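Local coordinates for capsid protein (Infectious hypodermal and hematopoietic necrosis virus, PDB 3N7X) that forms the icosahedral shell of a shrimp densovirus, built from 60 copies of this subunit, and has calcium-binding sites, at residues 47-52 and 290-295; 163-168 and 180-185. One frame throughout, in Å; residues are numbered along the deposited sequence.

Contact 1. Residues 47-52 and 290-295; sequences HITFQT and FLHLEV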
ATOM      1  N   HIS A  47      73.269 -40.711  26.456  1.00 21.96           N
ATOM      2  CA  HIS A  47      72.362 -41.398  27.373  1.00 21.62           C
ATOM      3  C   HIS A  47      72.467 -42.909  27.240  1.00 21.45           C
ATOM      4  O   HIS A  47      72.485 -43.443  26.135  1.00 21.85           O
ATOM      5  CB  HIS A  47      70.921 -40.953  27.107  1.00 21.42           C
ATOM      6  CG  HIS A  47      70.672 -39.508  27.413  1.00 26.17           C
ATOM      7  ND1 HIS A  47      70.185 -39.077  28.630  1.00 27.10           N
ATOM      8  CD2 HIS A  47      70.887 -38.391  26.676  1.00 24.87           C
ATOM      9  CE1 HIS A  47      70.108 -37.756  28.626  1.00 26.94           C
ATOM     10  NE2 HIS A  47      70.529 -37.315  27.454  1.00 25.02           N
ATOM     11  N   ILE A  48      72.544 -43.593  28.375  1.00 21.45           N
ATOM     12  CA  ILE A  48      72.639 -45.044  28.383  1.00 21.83           C
ATOM     13  C   ILE A  48      71.602 -45.608  29.336  1.00 22.13           C
ATOM     14  O   ILE A  48      71.515 -45.184  30.490  1.00 22.12           O
ATOM     15  CB  ILE A  48      74.028 -45.550  28.868  1.00 22.57           C
ATOM     16  CG1 ILE A  48      75.144 -45.028  27.966  1.00 24.27           C
ATOM     17  CG2 ILE A  48      74.058 -47.067  28.855  1.00 20.72           C
ATOM     18  CD1 ILE A  48      75.576 -43.621  28.275  1.00 27.89           C
ATOM     19  N   THR A  49      70.815 -46.562  28.852  1.00 22.00           N
ATOM     20  CA  THR A  49      69.805 -47.198  29.681  1.00 21.76           C
ATOM     21  C   THR A  49      70.276 -48.589  30.094  1.00 21.25           C
ATOM     22  O   THR A  49      70.833 -49.331  29.286  1.00 20.58           O
ATOM     23  CB  THR A  49      68.467 -47.332  28.938  1.00 22.42           C
ATOM     24  OG1 THR A  49      67.920 -46.028  28.710  1.00 23.54           O
ATOM     25  CG2 THR A  49      67.476 -48.156  29.762  1.00 22.46           C
ATOM     26  N   PHE A  50      70.059 -48.924  31.359  1.00 19.90           N
ATOM     27  CA  PHE A  50      70.438 -50.227  31.886  1.00 19.08           C
ATOM     28  C   PHE A  50      69.162 -50.988  32.192  1.00 19.70           C
ATOM     29  O   PHE A  50      68.224 -50.426  32.764  1.00 20.28           O
ATOM     30  CB  PHE A  50      71.260 -50.057  33.162  1.00 18.65           C
ATOM     31  CG  PHE A  50      72.616 -49.467  32.928  1.00 19.70           C
ATOM     32  CD1 PHE A  50      73.730 -50.291  32.778  1.00 19.02           C
ATOM     33  CD2 PHE A  50      72.778 -48.087  32.807  1.00 19.50           C
ATOM     34  CE1 PHE A  50      74.989 -49.752  32.509  1.00 17.54           C
ATOM     35  CE2 PHE A  50      74.031 -47.537  32.538  1.00 19.04           C
ATOM     36  CZ  PHE A  50      75.140 -48.375  32.388  1.00 18.79           C
ATOM     37  N   GLN A  51      69.123 -52.262  31.806  1.00 18.61           N
ATOM     38  CA  GLN A  51      67.945 -53.093  32.039  1.00 19.21           C
ATOM     39  C   GLN A  51      68.364 -54.511  32.373  1.00 19.74           C
ATOM     40  O   GLN A  51      69.330 -55.019  31.807  1.00 21.04           O
ATOM     41  CB  GLN A  51      67.062 -53.124  30.789  1.00 18.93           C
ATOM     42  CG  GLN A  51      66.633 -51.760  30.294  1.00 21.12           C
ATOM     43  CD  GLN A  51      66.067 -51.795  28.886  1.00 22.72           C
ATOM     44  OE1 GLN A  51      66.680 -52.349  27.972  1.00 24.66           O
ATOM     45  NE2 GLN A  51      64.899 -51.188  28.700  1.00 22.32           N
ATOM     46  N   THR A  52      67.639 -55.147  33.291  1.00 18.81           N
ATOM     47  CA  THR A  52      67.930 -56.525  33.668  1.00 18.64           C
ATOM     48  C   THR A  52      66.739 -57.150  34.396  1.00 18.84           C
ATOM     49  O   THR A  52      65.804 -56.449  34.780  1.00 18.72           O
ATOM     50  CB  THR A  52      69.184 -56.616  34.573  1.00 19.29           C
ATOM     51  OG1 THR A  52      69.605 -57.985  34.669  1.00 19.74           O
ATOM     52  CG2 THR A  52      68.882 -56.085  35.977  1.00 17.90           C
ATOM     53  N   PHE A 290      65.713 -51.121  35.956  1.00 19.52           N
ATOM     54  CA  PHE A 290      66.096 -50.197  34.902  1.00 19.87           C
ATOM     55  C   PHE A 290      66.698 -48.937  35.518  1.00 20.29           C
ATOM     56  O   PHE A 290      66.341 -48.540  36.632  1.00 20.08           O
ATOM     57  CB  PHE A 290      64.892 -49.801  34.038  1.00 20.60           C
ATOM     58  CG  PHE A 290      63.991 -48.796  34.689  1.00 24.65           C
ATOM     59  CD1 PHE A 290      62.994 -49.202  35.578  1.00 25.87           C
ATOM     60  CD2 PHE A 290      64.187 -47.432  34.475  1.00 25.64           C
ATOM     61  CE1 PHE A 290      62.207 -48.264  36.250  1.00 25.05           C
ATOM     62  CE2 PHE A 290      63.407 -46.484  35.141  1.00 27.35           C
ATOM     63  CZ  PHE A 290      62.414 -46.904  36.032  1.00 26.74           C
ATOM     64  N   LEU A 291      67.616 -48.319  34.784  1.00 19.27           N
ATOM     65  CA  LEU A 291      68.247 -47.087  35.220  1.00 18.53           C
ATOM     66  C   LEU A 291      68.644 -46.283  33.991  1.00 19.57           C
ATOM     67  O   LEU A 291      69.199 -46.825  33.031  1.00 19.05           O
ATOM     68  CB  LEU A 291      69.475 -47.376  36.082  1.00 16.73           C
ATOM     69  CG  LEU A 291      70.222 -46.120  36.555  1.00 17.57           C
ATOM     70  CD1 LEU A 291      70.885 -46.384  37.897  1.00 15.08           C
ATOM     71  CD2 LEU A 291      71.250 -45.697  35.507  1.00 14.44           C
ATOM     72  N   HIS A 292      68.332 -44.989  34.021  1.00 21.47           N
ATOM     73  CA  HIS A 292      68.657 -44.089  32.923  1.00 23.66           C
ATOM     74  C   HIS A 292      69.846 -43.240  33.335  1.00 22.47           C
ATOM     75  O   HIS A 292      69.753 -42.407  34.241  1.00 20.84           O
ATOM     76  CB  HIS A 292      67.461 -43.196  32.575  1.00 27.68           C
ATOM     77  CG  HIS A 292      66.269 -43.954  32.076  1.00 37.09           C
ATOM     78  ND1 HIS A 292      66.331 -44.816  30.999  1.00 40.43           N
ATOM     79  CD2 HIS A 292      64.987 -43.992  32.515  1.00 40.14           C
ATOM     80  CE1 HIS A 292      65.140 -45.353  30.797  1.00 41.27           C
ATOM     81  NE2 HIS A 292      64.307 -44.870  31.703  1.00 41.99           N
ATOM     82  N   LEU A 293      70.967 -43.467  32.662  1.00 20.79           N
ATOM     83  CA  LEU A 293      72.195 -42.752  32.950  1.00 19.82           C
ATOM     84  C   LEU A 293      72.534 -41.763  31.846  1.00 20.68           C
ATOM     85  O   LEU A 293      72.268 -42.009  30.669  1.00 22.34           O
ATOM     86  CB  LEU A 293      73.339 -43.749  33.093  1.00 17.92           C
ATOM     87  CG  LEU A 293      74.674 -43.183  33.573  1.00 18.82           C
ATOM     88  CD1 LEU A 293      74.598 -42.890  35.062  1.00 16.31           C
ATOM     89  CD2 LEU A 293      75.779 -44.183  33.298  1.00 17.53           C
ATOM     90  N   GLU A 294      73.105 -40.630  32.235  1.00 20.00           N
ATOM     91  CA  GLU A 294      73.524 -39.632  31.266  1.00 20.20           C
ATOM     92  C   GLU A 294      74.992 -39.387  31.559  1.00 20.49           C
ATOM     93  O   GLU A 294      75.378 -39.107  32.695  1.00 21.20           O
ATOM     94  CB  GLU A 294      72.727 -38.330  31.401  1.00 18.97           C
ATOM     95  CG  GLU A 294      73.216 -37.234  30.454  1.00 20.76           C
ATOM     96  CD  GLU A 294      72.339 -35.982  30.450  1.00 22.33           C
ATOM     97  OE1 GLU A 294      71.587 -35.758  31.425  1.00 21.36           O
ATOM     98  OE2 GLU A 294      72.413 -35.209  29.467  1.00 22.07           O
ATOM     99  N   VAL A 295      75.816 -39.528  30.531  1.00 20.85           N
ATOM    100  CA  VAL A 295      77.242 -39.341  30.686  1.00 20.30           C
ATOM    101  C   VAL A 295      77.722 -38.193  29.827  1.00 21.50           C
ATOM    102  O   VAL A 295      77.341 -38.036  28.665  1.00 22.13           O
ATOM    103  CB  VAL A 295      78.022 -40.607  30.302  1.00 20.10           C
ATOM    104  CG1 VAL A 295      79.510 -40.376  30.498  1.00 20.92           C
ATOM    105  CG2 VAL A 295      77.550 -41.779  31.141  1.00 19.91           C
TER
HETATM  106  O   HOH W   1      68.870 -41.272  30.575  1.00 32.44           O
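Residues 47-52 and 290-295 pair as neighbouring antiparallel strands of a sheet whose order is consistent with the BIDG sheet of the parvovirus jelly roll. By that order, strand 45-59 would be strand B and strand 281-296 strand I. Four backbone bonds join the strands through two hydrogen-bonded pairs, Ile48 with Leu293 and Phe50 with Leu291. Ile48 N donates to Leu293 O at 2.8 Å, and the bond is nearly straight (169°). Thr49 faces His292 across a non-hydrogen-bonded pair, with Thr49 CA close to Leu291 O.

Ile48, Phe50, Leu291 and Leu293 share one apolar face. Phe50 CD2 meets Leu291 CD2 at 3.9 Å, with the two side chains alongside each other. CB and CD2 of Leu293 lie at the edge of the Phe50 ring and touch its CE2. Ile48 CD1 meets Val295 CG2 at 3.9 Å. Helix 97-109 covers this face, with Met106 on Leu293 and Val295.

The face of His47, Thr49 and Gln51 carries the polar contacts. Thr49 and His292 lie side by side, and Thr49 OG1 bonds His292 ND1 at 3.0 Å in the plane of the imidazole. Either atom could be the donor. Gln51, on the same face, bonds Asn41 of a second subunit, so the sheet also meets a neighbour in the capsid. Glu294 runs alongside His47, with its carboxylate held by Ser45 and His114. The carboxylate and imidazole planes are 29° apart, and no hydrogen bond joins the two side chains. Instead Glu294 CG, anti to its backbone N (chi1 176°), makes a CH-pi contact over one imidazole face, 4.0 Å from the ring centroid. At the ring edge, in plane, a water lies 3.2 Å from His47 ND1.

Contact 2. Residues 163-168 and 180-185; sequences STKETD and LVTVQS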
ATOM      1  N   SER A 163      72.122 -52.225  60.497  1.00 23.25           N
ATOM      2  CA  SER A 163      73.160 -53.139  60.038  1.00 23.48           C
ATOM      3  C   SER A 163      72.505 -54.375  59.461  1.00 23.27           C
ATOM      4  O   SER A 163      71.394 -54.737  59.852  1.00 23.82           O
ATOM      5  CB  SER A 163      74.068 -53.570  61.193  1.00 22.36           C
ATOM      6  OG  SER A 163      74.908 -52.513  61.612  1.00 25.73           O
ATOM      7  N   THR A 164      73.190 -55.013  58.520  1.00 23.14           N
ATOM      8  CA  THR A 164      72.688 -56.236  57.917  1.00 24.26           C
ATOM      9  C   THR A 164      72.797 -57.312  58.995  1.00 24.98           C
ATOM     10  O   THR A 164      73.633 -57.202  59.894  1.00 24.92           O
ATOM     11  CB  THR A 164      73.555 -56.633  56.721  1.00 23.94           C
ATOM     12  OG1 THR A 164      74.934 -56.470  57.069  1.00 27.36           O
ATOM     13  CG2 THR A 164      73.247 -55.762  55.521  1.00 24.23           C
ATOM     14  N   LYS A 165      71.955 -58.340  58.926  1.00 27.26           N
ATOM     15  CA  LYS A 165      72.019 -59.405  59.920  1.00 29.45           C
ATOM     16  C   LYS A 165      73.415 -60.029  59.867  1.00 31.67           C
ATOM     17  O   LYS A 165      74.018 -60.323  60.896  1.00 30.28           O
ATOM     18  CB  LYS A 165      70.953 -60.467  59.651  1.00 28.15           C
ATOM     19  CG  LYS A 165      70.840 -61.497  60.762  1.00 28.53           C
ATOM     20  CD  LYS A 165      69.814 -62.569  60.437  1.00 30.79           C
ATOM     21  CE  LYS A 165      69.737 -63.617  61.534  1.00 31.48           C
ATOM     22  NZ  LYS A 165      68.773 -64.706  61.194  1.00 35.03           N
ATOM     23  N   GLU A 166      73.924 -60.229  58.657  1.00 35.82           N
ATOM     24  CA  GLU A 166      75.263 -60.772  58.473  1.00 41.16           C
ATOM     25  C   GLU A 166      76.121 -59.609  58.032  1.00 42.99           C
ATOM     26  O   GLU A 166      75.779 -58.907  57.085  1.00 45.17           O
ATOM     27  CB  GLU A 166      75.264 -61.841  57.399  1.00 43.40           C
ATOM     28  CG  GLU A 166      74.328 -62.963  57.709  1.00 52.41           C
ATOM     29  CD  GLU A 166      74.550 -64.137  56.803  1.00 59.25           C
ATOM     30  OE1 GLU A 166      74.497 -63.950  55.563  1.00 62.57           O
ATOM     31  OE2 GLU A 166      74.782 -65.247  57.335  1.00 63.23           O
ATOM     32  N   THR A 167      77.244 -59.405  58.699  1.00 45.09           N
ATOM     33  CA  THR A 167      78.094 -58.274  58.361  1.00 48.37           C
ATOM     34  C   THR A 167      79.176 -58.521  57.326  1.00 47.23           C
ATOM     35  O   THR A 167      80.064 -57.693  57.137  1.00 48.25           O
ATOM     36  CB  THR A 167      78.735 -57.722  59.622  1.00 51.48           C
ATOM     37  OG1 THR A 167      79.246 -58.821  60.390  1.00 53.32           O
ATOM     38  CG2 THR A 167      77.693 -56.924  60.453  1.00 53.75           C
ATOM     39  N   ASP A 168      79.096 -59.647  56.643  1.00 47.10           N
ATOM     40  CA  ASP A 168      80.084 -59.970  55.633  1.00 48.05           C
ATOM     41  C   ASP A 168      79.412 -60.101  54.275  1.00 45.76           C
ATOM     42  O   ASP A 168      79.908 -60.807  53.390  1.00 47.87           O
ATOM     43  CB  ASP A 168      80.780 -61.284  55.986  1.00 53.86           C
ATOM     44  CG  ASP A 168      79.791 -62.427  56.210  1.00 58.85           C
ATOM     45  OD1 ASP A 168      80.204 -63.604  56.082  1.00 60.42           O
ATOM     46  OD2 ASP A 168      78.607 -62.147  56.520  1.00 61.09           O
ATOM     47  N   LEU A 180      68.860 -59.492  54.478  1.00 22.38           N
ATOM     48  CA  LEU A 180      68.235 -59.194  55.760  1.00 22.27           C
ATOM     49  C   LEU A 180      68.928 -58.073  56.522  1.00 22.87           C
ATOM     50  O   LEU A 180      70.156 -57.996  56.578  1.00 24.03           O
ATOM     51  CB  LEU A 180      68.188 -60.444  56.638  1.00 20.90           C
ATOM     52  CG  LEU A 180      67.165 -61.520  56.264  1.00 21.50           C
ATOM     53  CD1 LEU A 180      67.275 -62.669  57.256  1.00 17.69           C
ATOM     54  CD2 LEU A 180      65.753 -60.935  56.278  1.00 18.27           C
ATOM     55  N   VAL A 181      68.116 -57.204  57.108  1.00 23.51           N
ATOM     56  CA  VAL A 181      68.602 -56.077  57.889  1.00 22.39           C
ATOM     57  C   VAL A 181      67.923 -56.147  59.251  1.00 22.55           C
ATOM     58  O   VAL A 181      66.718 -56.385  59.341  1.00 22.81           O
ATOM     59  CB  VAL A 181      68.251 -54.735  57.207  1.00 22.13           C
ATOM     60  CG1 VAL A 181      68.549 -53.578  58.141  1.00 24.09           C
ATOM     61  CG2 VAL A 181      69.053 -54.579  55.925  1.00 21.65           C
ATOM     62  N   THR A 182      68.696 -55.957  60.312  1.00 22.06           N
ATOM     63  CA  THR A 182      68.132 -56.005  61.650  1.00 22.65           C
ATOM     64  C   THR A 182      67.488 -54.663  61.969  1.00 23.25           C
ATOM     65  O   THR A 182      68.172 -53.647  62.069  1.00 24.04           O
ATOM     66  CB  THR A 182      69.217 -56.322  62.696  1.00 21.56           C
ATOM     67  OG1 THR A 182      69.790 -57.603  62.406  1.00 21.80           O
ATOM     68  CG2 THR A 182      68.622 -56.351  64.095  1.00 17.84           C
ATOM     69  N   VAL A 183      66.168 -54.667  62.122  1.00 23.58           N
ATOM     70  CA  VAL A 183      65.436 -53.442  62.411  1.00 24.38           C
ATOM     71  C   VAL A 183      65.162 -53.240  63.903  1.00 26.19           C
ATOM     72  O   VAL A 183      65.030 -52.107  64.362  1.00 27.67           O
ATOM     73  CB  VAL A 183      64.101 -53.407  61.630  1.00 22.88           C
ATOM     74  CG1 VAL A 183      64.376 -53.424  60.138  1.00 21.36           C
ATOM     75  CG2 VAL A 183      63.248 -54.594  62.000  1.00 21.21           C
ATOM     76  N   GLN A 184      65.077 -54.337  64.651  1.00 27.59           N
ATOM     77  CA  GLN A 184      64.827 -54.292  66.093  1.00 28.90           C
ATOM     78  C   GLN A 184      65.423 -55.527  66.739  1.00 29.04           C
ATOM     79  O   GLN A 184      64.751 -56.555  66.857  1.00 29.47           O
ATOM     80  CB  GLN A 184      63.329 -54.274  66.397  1.00 31.24           C
ATOM     81  CG  GLN A 184      62.723 -52.900  66.531  1.00 36.41           C
ATOM     82  CD  GLN A 184      63.501 -52.017  67.481  1.00 39.39           C
ATOM     83  OE1 GLN A 184      64.016 -52.483  68.503  1.00 39.28           O
ATOM     84  NE2 GLN A 184      63.584 -50.728  67.156  1.00 41.67           N
ATOM     85  N   SER A 185      66.677 -55.426  67.164  1.00 28.90           N
ATOM     86  CA  SER A 185      67.365 -56.557  67.779  1.00 29.07           C
ATOM     87  C   SER A 185      66.632 -57.162  68.975  1.00 29.05           C
ATOM     88  O   SER A 185      66.806 -58.342  69.272  1.00 28.81           O
ATOM     89  CB  SER A 185      68.774 -56.142  68.203  1.00 27.85           C
ATOM     90  OG  SER A 185      68.723 -55.073  69.130  1.00 31.10           O
TER
HETATM   91  O   HOH W   2      70.713 -52.922  62.924  1.00 20.49           O
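The flat groups that join Lys165 to Leu180 and Ser163 to Thr182 are peptide carbonyls. Above the carbonyl plane of Leu180 sits Lys165 N, 46° out of it. This N-H bonds Leu180 O at 3.0 Å and points almost straight at it. Thr164 CA approaches the same oxygen at 3.4 Å as a CA-H...O contact. The Ser163 carbonyl is met differently. Thr182 N comes nearly along the C=O axis and bonds Ser163 O at 3.0 Å. Val181 CG1, anti to its own backbone N (chi1 170°), packs against Ser163 O at 3.5 Å.

Strands 161-164 and 179-182 are antiparallel neighbours in a seven-stranded sheet. Four strands of that sheet follow the order of the CHEF sheet of the viral jelly roll. This pair continues the sheet beyond strand 70-74, the probable strand C. Helix 171-176 lies in the connection between the two strands. Thr164 and Val181 form a non-hydrogen-bonded pair whose side chains diverge. Beyond it, a water bridges the backbones. It accepts from Ser163 N and donates to Thr182 O at 2.8 Å.

In the loop that follows, Glu166 O accepts from Thr164 OG1 at 2.6 Å, with the donor above the carbonyl plane. Asn321 O is also near this hydroxyl, whose single proton can serve only one of the two carbonyls fully at a time. Ser163 OG bonds Lys322, from the part of the chain that flanks strand 161-164 on its other side. The extended aliphatic chain of Lys165 lies alongside Leu180, pointing the same way. Lys165 CB meets Leu180 CB, and further out Lys165 CD touches Leu180 CD1 at 4.1 Å. Thr182 OG1 lies 3.8 Å from Lys165 CA.

The two contacts belong to different sheets of one jelly-roll subunit. Contact 1 joins strands 45-59 and 281-296, which are far apart in sequence. Contact 2 joins strands 161-164 and 179-182, which follow each other closely and fall between the two segments of contact 1. The centres are 30 Å apart and the nearest atoms about 19 Å, so the contacts do not touch. They lie on opposite sides of the centre of the chain. Contact 1 thus ties the beginning of the barrel to its end and meets other subunits of the shell. Contact 2 extends the second sheet within its own chain and is touched by no other subunit.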